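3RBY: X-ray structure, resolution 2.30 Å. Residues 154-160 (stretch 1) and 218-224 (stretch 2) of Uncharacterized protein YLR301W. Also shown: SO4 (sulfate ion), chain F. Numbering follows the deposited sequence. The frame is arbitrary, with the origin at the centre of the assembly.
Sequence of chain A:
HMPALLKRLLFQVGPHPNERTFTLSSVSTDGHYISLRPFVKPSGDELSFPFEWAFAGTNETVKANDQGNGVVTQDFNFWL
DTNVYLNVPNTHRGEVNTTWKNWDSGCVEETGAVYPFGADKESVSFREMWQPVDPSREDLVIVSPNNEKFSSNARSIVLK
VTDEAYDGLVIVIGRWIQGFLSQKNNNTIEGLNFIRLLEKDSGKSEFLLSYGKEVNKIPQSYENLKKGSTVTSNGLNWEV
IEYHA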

# COMPACT_ATOMS: atom_id res chain seq x y z
N ALA A 154 -1.66 -20.61 0.73
CA ALA A 154 -1.11 -20.38 -0.61
C ALA A 154 0.02 -21.34 -0.92
O ALA A 154 0.99 -21.47 -0.16
CB ALA A 154 -0.65 -18.95 -0.77
N ARG A 155 -0.11 -22.02 -2.05
CA ARG A 155 0.95 -22.87 -2.57
C ARG A 155 2.24 -22.07 -2.75
O ARG A 155 2.22 -20.84 -2.98
CB ARG A 155 0.54 -23.48 -3.90
CG ARG A 155 0.42 -22.44 -4.99
CD ARG A 155 -0.12 -23.05 -6.27
NE ARG A 155 -0.39 -21.98 -7.23
CZ ARG A 155 -0.46 -22.16 -8.54
NH1 ARG A 155 -0.26 -23.37 -9.05
NH2 ARG A 155 -0.70 -21.13 -9.34
N SER A 156 3.36 -22.79 -2.63
CA SER A 156 4.69 -22.22 -2.80
C SER A 156 5.51 -23.20 -3.63
O SER A 156 5.88 -24.28 -3.16
CB SER A 156 5.34 -21.98 -1.44
OG SER A 156 6.62 -21.38 -1.56
N ILE A 157 5.78 -22.81 -4.88
CA ILE A 157 6.39 -23.71 -5.86
C ILE A 157 7.53 -23.02 -6.60
O ILE A 157 7.39 -21.88 -7.04
CB ILE A 157 5.34 -24.24 -6.88
CG1 ILE A 157 4.22 -25.00 -6.16
CG2 ILE A 157 6.00 -25.12 -7.94
CD1 ILE A 157 3.03 -25.38 -7.04
N VAL A 158 8.67 -23.69 -6.71
CA VAL A 158 9.82 -23.11 -7.38
C VAL A 158 10.40 -24.10 -8.39
O VAL A 158 10.60 -25.28 -8.05
CB VAL A 158 10.91 -22.68 -6.37
CG1 VAL A 158 12.07 -21.98 -7.06
CG2 VAL A 158 10.31 -21.78 -5.29
N LEU A 159 10.64 -23.64 -9.62
CA LEU A 159 11.35 -24.43 -10.62
C LEU A 159 12.66 -23.74 -10.97
O LEU A 159 12.75 -22.50 -11.02
CB LEU A 159 10.53 -24.66 -11.89
CG LEU A 159 9.34 -25.62 -11.75
CD1 LEU A 159 8.19 -24.95 -11.03
CD2 LEU A 159 8.89 -26.07 -13.12
N LYS A 160 13.69 -24.55 -11.18
CA LYS A 160 15.01 -24.05 -11.49
C LYS A 160 15.53 -24.71 -12.76
O LYS A 160 15.40 -25.93 -12.96
CB LYS A 160 15.95 -24.35 -10.33
CG LYS A 160 17.28 -23.60 -10.34
CD LYS A 160 18.01 -23.88 -9.01
CE LYS A 160 19.38 -23.19 -8.93
NZ LYS A 160 20.36 -23.78 -9.88
N ILE A 218 9.64 -21.28 -20.65
CA ILE A 218 9.35 -21.18 -19.22
C ILE A 218 8.02 -21.84 -18.89
O ILE A 218 6.98 -21.48 -19.45
CB ILE A 218 9.30 -19.73 -18.77
CG1 ILE A 218 10.51 -18.98 -19.31
CG2 ILE A 218 9.23 -19.67 -17.26
CD1 ILE A 218 10.71 -17.61 -18.69
N PRO A 219 8.05 -22.81 -17.97
CA PRO A 219 6.83 -23.56 -17.64
C PRO A 219 5.76 -22.61 -17.07
O PRO A 219 6.10 -21.68 -16.33
CB PRO A 219 7.30 -24.58 -16.60
CG PRO A 219 8.83 -24.63 -16.75
CD PRO A 219 9.20 -23.23 -17.15
N GLN A 220 4.50 -22.84 -17.44
CA GLN A 220 3.41 -21.91 -17.13
C GLN A 220 2.29 -22.62 -16.37
O GLN A 220 1.25 -22.03 -16.08
CB GLN A 220 2.85 -21.30 -18.43
CG GLN A 220 3.78 -20.30 -19.15
CD GLN A 220 3.65 -20.36 -20.68
OE1 GLN A 220 2.55 -20.56 -21.23
NE2 GLN A 220 4.78 -20.19 -21.37
N SER A 221 2.48 -23.91 -16.09
CA SER A 221 1.49 -24.70 -15.37
C SER A 221 2.20 -25.57 -14.34
O SER A 221 3.22 -26.19 -14.65
CB SER A 221 0.70 -25.58 -16.34
OG SER A 221 -0.06 -26.57 -15.66
N TYR A 222 1.66 -25.64 -13.13
CA TYR A 222 2.37 -26.30 -12.04
C TYR A 222 1.50 -27.37 -11.40
O TYR A 222 1.76 -27.83 -10.29
CB TYR A 222 2.84 -25.24 -11.05
CG TYR A 222 3.34 -24.04 -11.82
CD1 TYR A 222 2.52 -22.95 -12.03
CD2 TYR A 222 4.60 -24.05 -12.40
CE1 TYR A 222 2.96 -21.87 -12.77
CE2 TYR A 222 5.05 -22.98 -13.14
CZ TYR A 222 4.23 -21.89 -13.32
OH TYR A 222 4.69 -20.82 -14.06
N GLU A 223 0.49 -27.78 -12.16
CA GLU A 223 -0.39 -28.87 -11.76
C GLU A 223 0.29 -30.23 -11.87
O GLU A 223 1.05 -30.50 -12.81
CB GLU A 223 -1.68 -28.85 -12.60
CG GLU A 223 -2.56 -27.63 -12.32
CD GLU A 223 -2.69 -27.33 -10.82
OE1 GLU A 223 -3.45 -28.03 -10.12
OE2 GLU A 223 -2.02 -26.39 -10.35
N ASN A 224 0.01 -31.09 -10.90
CA ASN A 224 0.42 -32.48 -10.97
C ASN A 224 1.93 -32.64 -11.18
O ASN A 224 2.39 -33.42 -12.01
CB ASN A 224 -0.38 -33.22 -12.05
CG ASN A 224 -1.89 -33.04 -11.87
OD1 ASN A 224 -2.50 -33.66 -10.99
ND2 ASN A 224 -2.49 -32.21 -12.71
S SO4 F . -3.73 -20.58 -4.01
O1 SO4 F . -2.43 -21.24 -3.78
O2 SO4 F . -3.54 -19.22 -4.51
O3 SO4 F . -4.46 -20.51 -2.74
O4 SO4 F . -4.48 -21.36 -5.02
O HOH W 1 -0.72 -24.10 -12.18

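Residues 156-160 form a β-strand, whereas residues 218-224 adopt no regular helix or strand. The touching parts, taken from 155 to 159 and from 219 to 223, run 144° apart, so the chains pass in roughly opposing directions. Their backbones stay well separated: the CA atoms of I157 and Y222 lie 7.8 Å apart, and those of L159 and P219 8.4 Å. No hydrogen bond joins the two stretches directly, and side chains fill the space between them.

Within the strand, I157 and L159 direct their CA-to-CB bonds toward the second stretch, while that of V158 between them points away; R155, in the loop just before the strand, also points toward it. Y222 answers all three and has the largest area covered in the contact. Its CB packs against I157 CD1 at 4.0 Å, and its CD2 lies 3.9 Å from L159 CD1. L159 also reaches P219, with its CD2 3.9 Å from P219 CG, so its two methyl groups contact different residues. Within the second stretch, a weak hydrogen bond from Y222 OH to P219 O (2.8 Å) links the tyrosine back to the proline.

Polar interactions gather around R155. Its NH1 lies at the edge of the Y222 ring, 4.1 Å from CD1, and forms a long salt bridge with E223, 3.7 Å from OE2. Although the CA-to-CB bond of E223 points away, m rotamers at chi1 and chi2 bring its carboxylate back within reach. Water 1 reinforces this loose pairing: it accepts hydrogen bonds from R155 NH1 (3.2 Å) and from the backbone Y222 N (3.0 Å), and donates one to E223 OE2 (3.2 Å). On the backbone side, R155 N donates a hydrogen bond to O1 of the sulfate ion (3.0 Å), which probably comes from the crystallisation liquor.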